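Local coordinates for transferrin binding protein B (Actinobacillus suis, PDB 3PQU) that probably binds host transferrin at the outer membrane as a surface lipoprotein, serving iron acquisition, at residues Asp338-Lys350 / Gln548-Val561. Sequence-based numbering, arbitrary orientation.
Sequences DATKIDLTQFNAK and QFHHKSDNGSVGAV
The Phe347 ring lies with one face on Ser557, whose CB makes a CH-pi contact 3.7 Å from the ring centroid. Leu344 C of its own turn sits over the centre of the opposite face. Gly559 CA is at the ring edge, in plane, and Lys552 CD also comes in near the edge. Phe347 CG stands anti to the carbonyl carbon (chi1 -57°), which sends the ring from the turn onto strand 557-561. Gly559 has no side chain; the place a CB would take is crowded by Leu344 CD2, Ile342 CG2 and Phe347 CD1.

The His550 ring has the backbone of Asn348 and Ala349 over one face. His550 ND1 gives a weak, bent hydrogen bond to Phe347 O (2.8 Å, 116°). Ala349 CB meets His550 NE2 at 3.6 Å. Ile342 CD1 touches both Gln548 CG (3.5 Å) and His550 CD2 (3.7 Å).

Lys552, bent at chi2, runs past Gln346 O, and its NZ donates to Thr345 O at 3.0 Å, in the carbonyl plane. Asp343 OD2 holds the same turn from within. It accepts from Thr345 N in an Asx turn, from Gln346 N, and from Thr345 OG1. Leu446 of strand 436-448 also touches Phe347.

The contact sets a hairpin of the C-lobe handle against a barrel hairpin. No backbone hydrogen bond joins them. Packing around Phe347 and Ile342 dominates. Lys552 to Thr345 O and the weak bond from His550 to Phe347 O add two polar links to backbone carbonyls of the handle turn, without a salt bridge.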
ATOM      1  N   ASP A 338       6.130   9.540   6.222  1.00 29.21           N
ATOM      2  CA  ASP A 338       5.930  10.705   5.375  1.00 29.22           C
ATOM      3  C   ASP A 338       6.270  10.274   3.948  1.00 35.84           C
ATOM      4  O   ASP A 338       7.269   9.589   3.725  1.00 32.27           O
ATOM      5  CB  ASP A 338       6.824  11.882   5.804  1.00 32.00           C
ATOM      6  CG  ASP A 338       6.372  12.526   7.105  1.00 42.52           C
ATOM      7  OD1 ASP A 338       5.156  12.706   7.294  1.00 42.45           O
ATOM      8  OD2 ASP A 338       7.239  12.875   7.935  1.00 44.61           O
ATOM      9  N   ALA A 339       5.424  10.645   2.995  1.00 38.62           N
ATOM     10  CA  ALA A 339       5.691  10.420   1.574  1.00 34.93           C
ATOM     11  C   ALA A 339       4.851  11.407   0.762  1.00 45.89           C
ATOM     12  O   ALA A 339       3.636  11.213   0.571  1.00 32.92           O
ATOM     13  CB  ALA A 339       5.392   8.956   1.164  1.00 21.86           C
ATOM     14  N   THR A 340       5.521  12.464   0.306  1.00 34.84           N
ATOM     15  CA  THR A 340       4.884  13.633  -0.294  1.00 38.23           C
ATOM     16  C   THR A 340       5.514  13.979  -1.637  1.00 38.32           C
ATOM     17  O   THR A 340       6.714  13.790  -1.847  1.00 33.54           O
ATOM     18  CB  THR A 340       5.051  14.891   0.602  1.00 53.91           C
ATOM     19  OG1 THR A 340       4.493  14.657   1.901  1.00 54.30           O
ATOM     20  CG2 THR A 340       4.367  16.094  -0.031  1.00 55.66           C
ATOM     21  N   LYS A 341       4.689  14.488  -2.539  1.00 38.55           N
ATOM     22  CA  LYS A 341       5.152  14.993  -3.816  1.00 51.64           C
ATOM     23  C   LYS A 341       4.730  16.454  -3.901  1.00 58.27           C
ATOM     24  O   LYS A 341       3.561  16.788  -3.680  1.00 54.48           O
ATOM     25  CB  LYS A 341       4.534  14.198  -4.968  1.00 52.87           C
ATOM     26  CG  LYS A 341       5.090  14.548  -6.348  1.00 45.40           C
ATOM     27  CD  LYS A 341       4.449  13.697  -7.448  1.00 71.90           C
ATOM     28  CE  LYS A 341       2.937  13.908  -7.525  1.00 93.30           C
ATOM     29  NZ  LYS A 341       2.302  13.145  -8.644  1.00101.97           N
ATOM     30  N   ILE A 342       5.688  17.326  -4.194  1.00 51.29           N
ATOM     31  CA  ILE A 342       5.395  18.736  -4.406  1.00 52.96           C
ATOM     32  C   ILE A 342       5.527  19.108  -5.872  1.00 60.54           C
ATOM     33  O   ILE A 342       6.588  18.928  -6.475  1.00 62.94           O
ATOM     34  CB  ILE A 342       6.333  19.630  -3.597  1.00 56.38           C
ATOM     35  CG1 ILE A 342       6.008  19.520  -2.110  1.00 54.86           C
ATOM     36  CG2 ILE A 342       6.217  21.082  -4.063  1.00 52.35           C
ATOM     37  CD1 ILE A 342       6.849  20.423  -1.242  1.00 64.03           C
ATOM     38  N   ASP A 343       4.455  19.654  -6.439  1.00 48.07           N
ATOM     39  CA  ASP A 343       4.473  20.020  -7.850  1.00 52.33           C
ATOM     40  C   ASP A 343       5.205  21.334  -8.080  1.00 47.29           C
ATOM     41  O   ASP A 343       4.950  22.327  -7.399  1.00 40.87           O
ATOM     42  CB  ASP A 343       3.064  20.103  -8.436  1.00 59.26           C
ATOM     43  CG  ASP A 343       3.082  20.351  -9.938  1.00 68.71           C
ATOM     44  OD1 ASP A 343       2.835  19.395 -10.705  1.00 77.35           O
ATOM     45  OD2 ASP A 343       3.373  21.494 -10.353  1.00 47.92           O
ATOM     46  N   LEU A 344       6.104  21.344  -9.057  1.00 45.43           N
ATOM     47  CA  LEU A 344       6.949  22.512  -9.281  1.00 60.55           C
ATOM     48  C   LEU A 344       6.333  23.563 -10.212  1.00 71.29           C
ATOM     49  O   LEU A 344       7.024  24.480 -10.671  1.00 56.84           O
ATOM     50  CB  LEU A 344       8.335  22.089  -9.778  1.00 59.06           C
ATOM     51  CG  LEU A 344       9.215  21.397  -8.738  1.00 59.58           C
ATOM     52  CD1 LEU A 344      10.613  21.154  -9.286  1.00 54.56           C
ATOM     53  CD2 LEU A 344       9.264  22.225  -7.463  1.00 54.93           C
ATOM     54  N   THR A 345       5.037  23.435 -10.479  1.00 74.59           N
ATOM     55  CA  THR A 345       4.336  24.407 -11.314  1.00 81.80           C
ATOM     56  C   THR A 345       3.155  25.003 -10.561  1.00 71.52           C
ATOM     57  O   THR A 345       2.790  26.159 -10.767  1.00 66.19           O
ATOM     58  CB  THR A 345       3.824  23.779 -12.620  1.00 85.16           C
ATOM     59  OG1 THR A 345       4.627  22.640 -12.953  1.00 88.74           O
ATOM     60  CG2 THR A 345       3.878  24.795 -13.756  1.00 90.04           C
ATOM     61  N   GLN A 346       2.558  24.202  -9.688  1.00 61.67           N
ATOM     62  CA  GLN A 346       1.464  24.673  -8.854  1.00 75.37           C
ATOM     63  C   GLN A 346       1.974  24.920  -7.443  1.00 77.26           C
ATOM     64  O   GLN A 346       1.289  25.532  -6.619  1.00 82.51           O
ATOM     65  CB  GLN A 346       0.316  23.657  -8.840  1.00 83.08           C
ATOM     66  CG  GLN A 346      -0.677  23.814  -9.988  1.00 97.86           C
ATOM     67  CD  GLN A 346      -0.068  23.515 -11.346  1.00101.47           C
ATOM     68  OE1 GLN A 346       0.796  22.646 -11.476  1.00 97.36           O
ATOM     69  NE2 GLN A 346      -0.523  24.231 -12.370  1.00 92.76           N
ATOM     70  N   PHE A 347       3.191  24.444  -7.179  1.00 64.08           N
ATOM     71  CA  PHE A 347       3.786  24.505  -5.845  1.00 39.25           C
ATOM     72  C   PHE A 347       2.810  24.003  -4.773  1.00 51.64           C
ATOM     73  O   PHE A 347       2.751  24.541  -3.669  1.00 74.62           O
ATOM     74  CB  PHE A 347       4.294  25.922  -5.546  1.00 49.14           C
ATOM     75  CG  PHE A 347       5.280  26.423  -6.560  1.00 64.48           C
ATOM     76  CD1 PHE A 347       6.638  26.196  -6.400  1.00 62.48           C
ATOM     77  CD2 PHE A 347       4.848  27.098  -7.691  1.00 81.35           C
ATOM     78  CE1 PHE A 347       7.548  26.644  -7.342  1.00 70.52           C
ATOM     79  CE2 PHE A 347       5.754  27.550  -8.637  1.00 79.48           C
ATOM     80  CZ  PHE A 347       7.105  27.324  -8.462  1.00 77.20           C
ATOM     81  N   ASN A 348       2.049  22.964  -5.123  1.00 59.18           N
ATOM     82  CA  ASN A 348       1.175  22.272  -4.181  1.00 61.30           C
ATOM     83  C   ASN A 348       1.640  20.828  -3.946  1.00 64.76           C
ATOM     84  O   ASN A 348       2.417  20.280  -4.733  1.00 53.07           O
ATOM     85  CB  ASN A 348      -0.276  22.297  -4.667  1.00 59.90           C
ATOM     86  CG  ASN A 348      -0.453  21.624  -6.018  1.00 76.48           C
ATOM     87  OD1 ASN A 348       0.444  20.937  -6.506  1.00 71.74           O
ATOM     88  ND2 ASN A 348      -1.614  21.821  -6.629  1.00 92.97           N
ATOM     89  N   ALA A 349       1.162  20.221  -2.864  1.00 56.24           N
ATOM     90  CA  ALA A 349       1.623  18.900  -2.445  1.00 47.09           C
ATOM     91  C   ALA A 349       0.531  17.840  -2.549  1.00 32.73           C
ATOM     92  O   ALA A 349      -0.656  18.140  -2.459  1.00 50.91           O
ATOM     93  CB  ALA A 349       2.168  18.952  -1.020  1.00 46.03           C
ATOM     94  N   LYS A 350       0.953  16.598  -2.730  1.00 35.03           N
ATOM     95  CA  LYS A 350       0.032  15.468  -2.816  1.00 39.36           C
ATOM     96  C   LYS A 350       0.666  14.258  -2.132  1.00 33.78           C
ATOM     97  O   LYS A 350       1.892  14.145  -2.085  1.00 39.05           O
ATOM     98  CB  LYS A 350      -0.272  15.141  -4.286  1.00 53.10           C
ATOM     99  CG  LYS A 350      -0.693  16.344  -5.123  1.00 74.54           C
ATOM    100  CD  LYS A 350      -0.912  15.972  -6.586  1.00 87.12           C
ATOM    101  CE  LYS A 350      -1.410  17.166  -7.393  1.00 93.12           C
ATOM    102  NZ  LYS A 350      -2.694  17.710  -6.861  1.00 84.73           N
ATOM    103  N   GLN A 548       9.464  19.791   4.207  1.00 54.53           N
ATOM    104  CA  GLN A 548       9.162  20.438   2.945  1.00 57.57           C
ATOM    105  C   GLN A 548       8.391  21.721   3.183  1.00 56.80           C
ATOM    106  O   GLN A 548       7.787  21.921   4.242  1.00 47.30           O
ATOM    107  CB  GLN A 548       8.303  19.524   2.072  1.00 46.87           C
ATOM    108  CG  GLN A 548       6.821  19.860   2.170  1.00 50.46           C
ATOM    109  CD  GLN A 548       5.984  18.682   2.594  1.00 78.46           C
ATOM    110  OE1 GLN A 548       6.439  17.536   2.561  1.00 80.63           O
ATOM    111  NE2 GLN A 548       4.746  18.953   2.994  1.00 80.27           N
ATOM    112  N   PHE A 549       8.406  22.588   2.183  1.00 50.16           N
ATOM    113  CA  PHE A 549       7.499  23.719   2.157  1.00 57.15           C
ATOM    114  C   PHE A 549       7.240  24.140   0.721  1.00 68.12           C
ATOM    115  O   PHE A 549       7.994  23.791  -0.192  1.00 65.16           O
ATOM    116  CB  PHE A 549       8.016  24.877   3.014  1.00 54.16           C
ATOM    117  CG  PHE A 549       9.380  25.369   2.627  1.00 68.98           C
ATOM    118  CD1 PHE A 549       9.528  26.370   1.681  1.00 73.93           C
ATOM    119  CD2 PHE A 549      10.515  24.856   3.233  1.00 76.79           C
ATOM    120  CE1 PHE A 549      10.789  26.843   1.333  1.00 72.30           C
ATOM    121  CE2 PHE A 549      11.779  25.321   2.887  1.00 79.38           C
ATOM    122  CZ  PHE A 549      11.915  26.319   1.936  1.00 70.21           C
ATOM    123  N   HIS A 550       6.147  24.860   0.523  1.00 65.19           N
ATOM    124  CA  HIS A 550       5.769  25.291  -0.807  1.00 77.65           C
ATOM    125  C   HIS A 550       4.816  26.465  -0.703  1.00 86.88           C
ATOM    126  O   HIS A 550       4.039  26.567   0.247  1.00 81.67           O
ATOM    127  CB  HIS A 550       5.123  24.142  -1.583  1.00 60.55           C
ATOM    128  CG  HIS A 550       3.949  23.526  -0.886  1.00 61.65           C
ATOM    129  ND1 HIS A 550       2.626  23.811  -0.948  1.00 70.58           N
ATOM    130  CD2 HIS A 550       4.076  22.475  -0.008  1.00 67.57           C
ATOM    131  CE1 HIS A 550       1.986  22.936  -0.105  1.00 71.55           C
ATOM    132  NE2 HIS A 550       2.880  22.138   0.448  1.00 73.42           N
ATOM    133  N   HIS A 551       4.892  27.365  -1.673  1.00 92.15           N
ATOM    134  CA  HIS A 551       3.980  28.492  -1.702  1.00 87.91           C
ATOM    135  C   HIS A 551       3.746  28.979  -3.121  1.00 81.40           C
ATOM    136  O   HIS A 551       4.661  29.010  -3.945  1.00 67.65           O
ATOM    137  CB  HIS A 551       4.492  29.627  -0.825  1.00105.99           C
ATOM    138  CG  HIS A 551       3.468  30.681  -0.555  1.00125.02           C
ATOM    139  ND1 HIS A 551       2.399  30.479   0.293  1.00127.73           N
ATOM    140  CD2 HIS A 551       3.344  31.947  -1.020  1.00131.54           C
ATOM    141  CE1 HIS A 551       1.663  31.573   0.338  1.00130.43           C
ATOM    142  NE2 HIS A 551       2.215  32.480  -0.449  1.00134.25           N
ATOM    143  N   LYS A 552       2.501  29.345  -3.394  1.00 97.24           N
ATOM    144  CA  LYS A 552       2.104  29.840  -4.700  1.00110.96           C
ATOM    145  C   LYS A 552       1.570  31.253  -4.535  1.00112.37           C
ATOM    146  O   LYS A 552       0.593  31.478  -3.823  1.00116.30           O
ATOM    147  CB  LYS A 552       1.034  28.933  -5.304  1.00116.85           C
ATOM    148  CG  LYS A 552       0.437  29.440  -6.606  1.00120.06           C
ATOM    149  CD  LYS A 552       1.194  28.918  -7.813  1.00111.19           C
ATOM    150  CE  LYS A 552       0.470  29.273  -9.100  1.00107.86           C
ATOM    151  NZ  LYS A 552       1.068  28.601 -10.286  1.00 97.49           N
ATOM    152  N   SER A 553       2.248  32.210  -5.158  1.00110.92           N
ATOM    153  CA  SER A 553       1.865  33.614  -5.066  1.00116.74           C
ATOM    154  C   SER A 553       2.120  34.286  -6.401  1.00118.41           C
ATOM    155  O   SER A 553       2.978  33.848  -7.169  1.00 91.58           O
ATOM    156  CB  SER A 553       2.653  34.329  -3.960  1.00115.65           C
ATOM    157  OG  SER A 553       2.232  35.674  -3.805  1.00112.74           O
ATOM    158  N   ASP A 554       1.373  35.351  -6.669  1.00147.66           N
ATOM    159  CA  ASP A 554       1.476  36.051  -7.940  1.00166.55           C
ATOM    160  C   ASP A 554       1.923  37.494  -7.741  1.00156.67           C
ATOM    161  O   ASP A 554       1.101  38.408  -7.663  1.00163.25           O
ATOM    162  CB  ASP A 554       0.144  35.985  -8.687  1.00189.01           C
ATOM    163  CG  ASP A 554      -0.328  34.558  -8.905  1.00200.87           C
ATOM    164  OD1 ASP A 554      -0.898  33.968  -7.963  1.00202.29           O
ATOM    165  OD2 ASP A 554      -0.119  34.025 -10.014  1.00205.00           O
ATOM    166  N   ASN A 555       3.236  37.683  -7.666  1.00137.85           N
ATOM    167  CA  ASN A 555       4.160  36.561  -7.811  1.00113.47           C
ATOM    168  C   ASN A 555       5.195  36.404  -6.699  1.00102.56           C
ATOM    169  O   ASN A 555       5.394  37.298  -5.870  1.00 83.61           O
ATOM    170  CB  ASN A 555       4.846  36.584  -9.180  1.00107.41           C
ATOM    171  CG  ASN A 555       4.093  35.776 -10.219  1.00109.26           C
ATOM    172  OD1 ASN A 555       3.885  34.493  -9.937  1.00113.57           O
ATOM    173  ND2 ASN A 555       3.697  36.298 -11.260  1.00110.28           N
ATOM    174  N   GLY A 556       5.852  35.249  -6.711  1.00101.85           N
ATOM    175  CA  GLY A 556       6.784  34.856  -5.673  1.00101.46           C
ATOM    176  C   GLY A 556       6.419  33.469  -5.178  1.00 87.72           C
ATOM    177  O   GLY A 556       5.655  33.330  -4.225  1.00 99.50           O
ATOM    178  N   SER A 557       6.954  32.439  -5.830  1.00 70.11           N
ATOM    179  CA  SER A 557       6.600  31.057  -5.497  1.00 57.26           C
ATOM    180  C   SER A 557       7.813  30.202  -5.162  1.00 69.88           C
ATOM    181  O   SER A 557       8.950  30.583  -5.453  1.00 66.80           O
ATOM    182  CB  SER A 557       5.818  30.407  -6.639  1.00 71.46           C
ATOM    183  OG  SER A 557       4.475  30.855  -6.657  1.00 80.31           O
ATOM    184  N   VAL A 558       7.563  29.035  -4.571  1.00 82.96           N
ATOM    185  CA  VAL A 558       8.654  28.182  -4.116  1.00 78.31           C
ATOM    186  C   VAL A 558       8.232  26.756  -3.762  1.00 72.17           C
ATOM    187  O   VAL A 558       7.170  26.532  -3.185  1.00 78.06           O
ATOM    188  CB  VAL A 558       9.341  28.793  -2.887  1.00 81.13           C
ATOM    189  CG1 VAL A 558       8.323  29.049  -1.789  1.00 84.96           C
ATOM    190  CG2 VAL A 558      10.448  27.883  -2.395  1.00 57.75           C
ATOM    191  N   GLY A 559       9.083  25.801  -4.115  1.00 70.43           N
ATOM    192  CA  GLY A 559       8.898  24.418  -3.733  1.00 60.18           C
ATOM    193  C   GLY A 559      10.210  23.870  -3.220  1.00 54.84           C
ATOM    194  O   GLY A 559      11.205  23.880  -3.938  1.00 50.19           O
ATOM    195  N   ALA A 560      10.219  23.383  -1.984  1.00 51.54           N
ATOM    196  CA  ALA A 560      11.463  22.916  -1.377  1.00 58.36           C
ATOM    197  C   ALA A 560      11.326  21.666  -0.508  1.00 52.13           C
ATOM    198  O   ALA A 560      10.382  21.524   0.266  1.00 44.23           O
ATOM    199  CB  ALA A 560      12.108  24.039  -0.572  1.00 65.21           C
ATOM    200  N   VAL A 561      12.297  20.769  -0.643  1.00 47.43           N
ATOM    201  CA  VAL A 561      12.430  19.623   0.242  1.00 48.49           C
ATOM    202  C   VAL A 561      13.850  19.612   0.790  1.00 56.60           C
ATOM    203  O   VAL A 561      14.790  20.036   0.116  1.00 59.71           O
ATOM    204  CB  VAL A 561      12.119  18.284  -0.481  1.00 40.60           C
ATOM    205  CG1 VAL A 561      10.657  18.239  -0.892  1.00 52.52           C
ATOM    206  CG2 VAL A 561      13.020  18.098  -1.692  1.00 52.01           C
TER